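Local structure of OmpT protein (Vibrio cholerae serotype O1, 6EHE) at residues 236-241 and 267-272; 279-284 and 309-314. The protein probably forms a diffusion pore, a 16-stranded beta barrel in the bacterial outer membrane through which small solutes and ions pass. All coordinates share one frame; numbering follows the deposited sequence.

In the fold
Both contacts join neighbouring antiparallel strands of one closed 16-stranded barrel, and their centres lie about 17 Å apart. Contact 1 pairs strands 239-252 and 257-272, the two arms of a beta hairpin; contact 2 pairs strands 275-286 and 309-318, the last two of the barrel. Strands 257-272 and 275-286 are themselves neighbours, so Val267 and Ala279 touch and tie the two contacts into one sheet. Each is partly buried, with a glutamate on one face and mostly apolar or aromatic side chains on the other. Contact 1 adds a lysine-glutamate salt bridge and a detergent chain; contact 2 relies on an aromatic pair and on glycines beside a buried glutamate.

Contact 1. Residues 236-241 and 267-272; sequences ADKTKL and VEYKFA. With C8E ((hydroxyethyloxy)tri(ethyloxy)octane), chain B.
OE1 of Glu268 receives the ammonium group of Lys240, with NZ 2.9 Å from OE1 in a salt bridge that meets the oxygen nearly along its C-O axis. The two residues face each other as a hydrogen-bonded pair in the antiparallel beta hairpin of strands 239-252 and 257-272, part of a porin barrel. Their side chains run side by side in the same direction, and the lysine, bent at chi3 and chi4 (-149° and 88°), turns its end back to the carboxylate. The other carboxylate oxygen, OE2, is hydrogen-bonded to Tyr95 OH, so the group is held at both oxygens. NZ of Lys270 stands 3.3 Å from NZ of Lys240, a close pair of like charges that the neighbouring glutamate probably eases.

Beneath these groups the backbone is gripped in both directions: Lys240 N gives to Glu268 O and Glu268 N to Lys240 O. At the open end of the hairpin, just before strand 239-252 begins, Lys270 N reaches Lys238 O at 2.8 Å.

The other face of the sheet carries Thr239, Leu241, Val267 and Tyr269. Leu241 packs CD2 on Val267 CB, and Thr239 sets its methyl CG2 against Val267 CG2 at 3.8 Å. A detergent chain lies along this face, its C2 3.8 Å from Val267 CG1, consistent with a lipid-facing wall. The Tyr269 ring, swung opposite the backbone N (chi1 -176°), has Lys238 CB over one face and, at its edge and in its plane, Thr239 OG1 3.4 Å from Tyr269 CD1.

Contact 2. Residues 279-284 and 309-314; sequences AEYGYG and NNFGIG
This is a strand-to-strand contact near the seam of the barrel, where strand 275-286 lies antiparallel to the final strand 309-318, the segment axes 4.5 Å apart. Two hydrogen-bonded pairs supply the backbone link. Glu280 and Gly312 exchange N-H to O bonds of 2.9 Å, Glu280 N to Gly312 O and Gly312 N to Glu280 O. Gly282 and Asn310 likewise bond both ways, at 2.8 Å for Gly282 N to Asn310 O and for Asn310 N to Gly282 O.

In a porin barrel side chains alternate between the two faces of the wall, and here Ala279, Tyr281, Tyr283, Asn309, Phe311 and Ile313 share one of them. Phe311, its CG opposite the backbone N (chi1 172°), and Tyr281, its CG beside its own N (chi1 -56°), bring their rings together with planes 47° apart; Phe311 CD1 sits 3.5 Å from Tyr281 CE2, over one face of the tyrosine ring. Beside them Ala279 CB lies 4.2 Å from Ile313 CG1, and strand 3-17, which closes the barrel, adds Phe17 against Phe311 and Leu15 against Ile313. Farther along this face, Asn309 OD1 meets the edge of the Tyr283 ring in its plane, 3.6 Å from CD1, the amide turned nearly perpendicular to the ring.

On the other face Glu280 is buried and its carboxylate is gripped at both oxygens: OE1 by Tyr242 OH and Tyr95 N, OE2 by Phe96 N and Phe97 N. Four donors thus fix its rotation, and would probably stabilise a negative charge. Asn310 OD1 accepts from Glu19 N.

Contact 1. Residues 236-241 and 267-272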
loop_
_atom_site.group_PDB
_atom_site.type_symbol
_atom_site.label_atom_id
_atom_site.label_comp_id
_atom_site.label_asym_id
_atom_site.label_seq_id
_atom_site.Cartn_x
_atom_site.Cartn_y
_atom_site.Cartn_z
ATOM N N ALA A 236 -14.925 -13.902 -18.027
ATOM C CA ALA A 236 -14.913 -13.751 -19.481
ATOM C C ALA A 236 -13.512 -13.341 -19.926
ATOM O O ALA A 236 -12.526 -13.438 -19.183
ATOM C CB ALA A 236 -15.977 -12.750 -19.948
ATOM N N ASP A 237 -13.410 -12.848 -21.158
ATOM C CA ASP A 237 -12.102 -12.643 -21.775
ATOM C C ASP A 237 -11.234 -11.680 -20.960
ATOM O O ASP A 237 -10.162 -12.053 -20.456
ATOM C CB ASP A 237 -12.292 -12.134 -23.204
ATOM C CG ASP A 237 -11.013 -12.155 -23.981
ATOM O OD1 ASP A 237 -10.117 -12.951 -23.613
ATOM O OD2 ASP A 237 -10.896 -11.363 -24.940
ATOM N N LYS A 238 -11.674 -10.430 -20.833
ATOM C CA LYS A 238 -10.952 -9.411 -20.089
ATOM C C LYS A 238 -11.703 -9.018 -18.827
ATOM O O LYS A 238 -11.651 -7.864 -18.394
ATOM C CB LYS A 238 -10.715 -8.184 -20.964
ATOM C CG LYS A 238 -10.489 -8.498 -22.428
ATOM C CD LYS A 238 -10.419 -7.232 -23.255
ATOM C CE LYS A 238 -10.491 -7.562 -24.723
ATOM N NZ LYS A 238 -9.680 -8.782 -24.979
ATOM N N THR A 239 -12.417 -9.972 -18.244
ATOM C CA THR A 239 -13.312 -9.729 -17.124
ATOM C C THR A 239 -12.906 -10.630 -15.971
ATOM O O THR A 239 -12.927 -11.855 -16.108
ATOM C CB THR A 239 -14.755 -10.018 -17.526
ATOM O OG1 THR A 239 -14.957 -9.591 -18.875
ATOM C CG2 THR A 239 -15.732 -9.289 -16.597
ATOM N N LYS A 240 -12.530 -10.034 -14.850
ATOM C CA LYS A 240 -12.348 -10.770 -13.606
ATOM C C LYS A 240 -13.398 -10.305 -12.610
ATOM O O LYS A 240 -13.651 -9.100 -12.489
ATOM C CB LYS A 240 -10.952 -10.563 -13.012
ATOM C CG LYS A 240 -9.784 -11.057 -13.858
ATOM C CD LYS A 240 -8.476 -11.065 -13.033
ATOM C CE LYS A 240 -7.244 -10.794 -13.901
ATOM N NZ LYS A 240 -6.902 -9.330 -14.060
ATOM N N LEU A 241 -14.042 -11.257 -11.940
ATOM C CA LEU A 241 -14.715 -10.971 -10.688
ATOM C C LEU A 241 -13.686 -11.059 -9.573
ATOM O O LEU A 241 -12.701 -11.796 -9.683
ATOM C CB LEU A 241 -15.825 -11.981 -10.417
ATOM C CG LEU A 241 -17.144 -11.879 -11.174
ATOM C CD1 LEU A 241 -18.162 -12.880 -10.627
ATOM C CD2 LEU A 241 -17.684 -10.462 -11.112
ATOM N N VAL A 267 -16.127 -6.248 -9.929
ATOM C CA VAL A 267 -15.852 -6.699 -11.290
ATOM C C VAL A 267 -14.857 -5.732 -11.906
ATOM O O VAL A 267 -14.902 -4.524 -11.639
ATOM C CB VAL A 267 -17.129 -6.757 -12.160
ATOM C CG1 VAL A 267 -17.787 -5.377 -12.228
ATOM C CG2 VAL A 267 -16.812 -7.247 -13.563
ATOM N N GLU A 268 -13.965 -6.275 -12.730
ATOM C CA GLU A 268 -12.940 -5.536 -13.448
ATOM C C GLU A 268 -12.997 -5.955 -14.906
ATOM O O GLU A 268 -12.996 -7.156 -15.210
ATOM C CB GLU A 268 -11.550 -5.822 -12.867
ATOM C CG GLU A 268 -10.389 -5.446 -13.776
ATOM C CD GLU A 268 -9.071 -6.019 -13.293
ATOM O OE1 GLU A 268 -8.775 -7.210 -13.572
ATOM O OE2 GLU A 268 -8.338 -5.277 -12.601
ATOM N N TYR A 269 -13.080 -4.974 -15.797
ATOM C CA TYR A 269 -12.973 -5.212 -17.221
ATOM C C TYR A 269 -11.751 -4.465 -17.706
ATOM O O TYR A 269 -11.690 -3.237 -17.595
ATOM C CB TYR A 269 -14.216 -4.749 -17.966
ATOM C CG TYR A 269 -14.143 -5.084 -19.433
ATOM C CD1 TYR A 269 -14.457 -6.357 -19.889
ATOM C CD2 TYR A 269 -13.726 -4.135 -20.360
ATOM C CE1 TYR A 269 -14.390 -6.670 -21.224
ATOM C CE2 TYR A 269 -13.646 -4.444 -21.692
ATOM C CZ TYR A 269 -13.974 -5.712 -22.122
ATOM O OH TYR A 269 -13.893 -6.008 -23.467
ATOM N N LYS A 270 -10.767 -5.202 -18.209
ATOM C CA LYS A 270 -9.559 -4.597 -18.755
ATOM C C LYS A 270 -9.784 -4.470 -20.251
ATOM O O LYS A 270 -9.606 -5.433 -20.997
ATOM C CB LYS A 270 -8.330 -5.445 -18.433
ATOM C CG LYS A 270 -7.727 -5.163 -17.071
ATOM C CD LYS A 270 -7.074 -6.393 -16.459
ATOM C CE LYS A 270 -5.578 -6.187 -16.275
ATOM N NZ LYS A 270 -4.887 -7.438 -15.848
ATOM N N PHE A 271 -10.199 -3.286 -20.701
ATOM C CA PHE A 271 -10.533 -3.129 -22.115
ATOM C C PHE A 271 -9.316 -3.398 -22.981
ATOM O O PHE A 271 -9.364 -4.197 -23.923
ATOM C CB PHE A 271 -11.086 -1.728 -22.370
ATOM C CG PHE A 271 -11.426 -1.469 -23.816
ATOM C CD1 PHE A 271 -12.623 -1.880 -24.341
ATOM C CD2 PHE A 271 -10.535 -0.811 -24.648
ATOM C CE1 PHE A 271 -12.931 -1.645 -25.665
ATOM C CE2 PHE A 271 -10.836 -0.577 -25.988
ATOM C CZ PHE A 271 -12.039 -0.996 -26.489
ATOM N N ALA A 272 -8.209 -2.743 -22.657
ATOM C CA ALA A 272 -6.912 -2.970 -23.269
ATOM C C ALA A 272 -5.903 -2.635 -22.193
ATOM O O ALA A 272 -6.279 -2.291 -21.071
ATOM C CB ALA A 272 -6.717 -2.117 -24.527
HETATM C C1 C8E B . -18.046 -1.990 -14.988
HETATM C C2 C8E B . -17.629 -3.398 -15.438
HETATM C C3 C8E B . -17.975 -3.723 -16.898
HETATM C C4 C8E B . -18.754 -5.035 -17.032
HETATM C C5 C8E B . -17.886 -6.198 -17.532
HETATM C C6 C8E B . -18.286 -6.738 -18.916
#

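Contact 2. Residues 279-284 and 309-314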
loop_
_atom_site.group_PDB
_atom_site.type_symbol
_atom_site.label_atom_id
_atom_site.label_comp_id
_atom_site.label_asym_id
_atom_site.label_seq_id
_atom_site.Cartn_x
_atom_site.Cartn_y
_atom_site.Cartn_z
ATOM N N ALA A 279 -16.120 -1.889 -10.888
ATOM C CA ALA A 279 -17.153 -1.524 -9.925
ATOM C C ALA A 279 -17.086 -2.457 -8.722
ATOM O O ALA A 279 -16.697 -3.621 -8.849
ATOM C CB ALA A 279 -18.546 -1.586 -10.563
ATOM N N GLU A 280 -17.497 -1.953 -7.557
ATOM C CA GLU A 280 -17.249 -2.675 -6.317
ATOM C C GLU A 280 -18.200 -2.242 -5.212
ATOM O O GLU A 280 -18.414 -1.044 -5.007
ATOM C CB GLU A 280 -15.806 -2.449 -5.874
ATOM C CG GLU A 280 -15.407 -2.893 -4.457
ATOM C CD GLU A 280 -13.904 -2.756 -4.287
ATOM O OE1 GLU A 280 -13.234 -3.037 -5.306
ATOM O OE2 GLU A 280 -13.400 -2.348 -3.192
ATOM N N TYR A 281 -18.729 -3.232 -4.477
ATOM C CA TYR A 281 -19.453 -3.026 -3.222
ATOM C C TYR A 281 -18.546 -3.345 -2.048
ATOM O O TYR A 281 -17.765 -4.306 -2.097
ATOM C CB TYR A 281 -20.688 -3.931 -3.099
ATOM C CG TYR A 281 -21.687 -3.824 -4.222
ATOM C CD1 TYR A 281 -21.673 -4.737 -5.274
ATOM C CD2 TYR A 281 -22.675 -2.838 -4.212
ATOM C CE1 TYR A 281 -22.602 -4.665 -6.304
ATOM C CE2 TYR A 281 -23.603 -2.753 -5.234
ATOM C CZ TYR A 281 -23.560 -3.673 -6.280
ATOM O OH TYR A 281 -24.481 -3.600 -7.304
ATOM N N GLY A 282 -18.686 -2.563 -0.982
ATOM C CA GLY A 282 -18.058 -2.851 0.290
ATOM C C GLY A 282 -19.068 -2.923 1.421
ATOM O O GLY A 282 -19.958 -2.079 1.510
ATOM N N TYR A 283 -18.965 -3.952 2.256
ATOM C CA TYR A 283 -19.708 -4.060 3.506
ATOM C C TYR A 283 -18.684 -3.948 4.619
ATOM O O TYR A 283 -17.795 -4.793 4.736
ATOM C CB TYR A 283 -20.483 -5.378 3.615
ATOM C CG TYR A 283 -20.996 -5.667 5.034
ATOM C CD1 TYR A 283 -22.167 -5.065 5.519
ATOM C CD2 TYR A 283 -20.312 -6.528 5.894
ATOM C CE1 TYR A 283 -22.641 -5.319 6.818
ATOM C CE2 TYR A 283 -20.779 -6.788 7.195
ATOM C CZ TYR A 283 -21.941 -6.179 7.645
ATOM O OH TYR A 283 -22.405 -6.430 8.921
ATOM N N GLY A 284 -18.782 -2.894 5.409
ATOM C CA GLY A 284 -17.894 -2.682 6.529
ATOM C C GLY A 284 -18.674 -2.912 7.801
ATOM O O GLY A 284 -19.893 -2.750 7.827
ATOM N N ASN A 309 -22.382 0.382 4.247
ATOM C CA ASN A 309 -22.603 -0.159 2.912
ATOM C C ASN A 309 -22.088 0.846 1.896
ATOM O O ASN A 309 -22.573 1.977 1.848
ATOM C CB ASN A 309 -24.085 -0.434 2.672
ATOM C CG ASN A 309 -24.421 -1.901 2.753
ATOM O OD1 ASN A 309 -23.889 -2.622 3.597
ATOM N ND2 ASN A 309 -25.299 -2.359 1.867
ATOM N N ASN A 310 -21.117 0.445 1.084
ATOM C CA ASN A 310 -20.430 1.369 0.199
ATOM C C ASN A 310 -20.382 0.815 -1.217
ATOM O O ASN A 310 -20.465 -0.391 -1.443
ATOM C CB ASN A 310 -19.011 1.646 0.681
ATOM C CG ASN A 310 -18.965 2.053 2.132
ATOM O OD1 ASN A 310 -19.921 2.621 2.665
ATOM N ND2 ASN A 310 -17.868 1.747 2.786
ATOM N N PHE A 311 -20.219 1.722 -2.174
ATOM C CA PHE A 311 -20.189 1.328 -3.574
ATOM C C PHE A 311 -19.298 2.296 -4.332
ATOM O O PHE A 311 -19.246 3.486 -4.031
ATOM C CB PHE A 311 -21.609 1.292 -4.184
ATOM C CG PHE A 311 -21.621 1.081 -5.675
ATOM C CD1 PHE A 311 -21.473 -0.188 -6.214
ATOM C CD2 PHE A 311 -21.745 2.158 -6.539
ATOM C CE1 PHE A 311 -21.457 -0.379 -7.581
ATOM C CE2 PHE A 311 -21.723 1.974 -7.930
ATOM C CZ PHE A 311 -21.579 0.712 -8.443
ATOM N N GLY A 312 -18.595 1.787 -5.320
ATOM C CA GLY A 312 -17.679 2.628 -6.065
ATOM C C GLY A 312 -17.555 2.136 -7.482
ATOM O O GLY A 312 -17.633 0.935 -7.753
ATOM N N ILE A 313 -17.338 3.070 -8.393
ATOM C CA ILE A 313 -17.155 2.713 -9.787
ATOM C C ILE A 313 -16.141 3.656 -10.399
ATOM O O ILE A 313 -16.171 4.869 -10.158
ATOM C CB ILE A 313 -18.497 2.741 -10.532
ATOM C CG1 ILE A 313 -18.292 2.402 -11.990
ATOM C CG2 ILE A 313 -19.199 4.092 -10.367
ATOM C CD1 ILE A 313 -19.593 2.218 -12.673
ATOM N N GLY A 314 -15.225 3.099 -11.184
ATOM C CA GLY A 314 -14.157 3.913 -11.724
ATOM C C GLY A 314 -13.681 3.435 -13.080
ATOM O O GLY A 314 -14.013 2.341 -13.551
#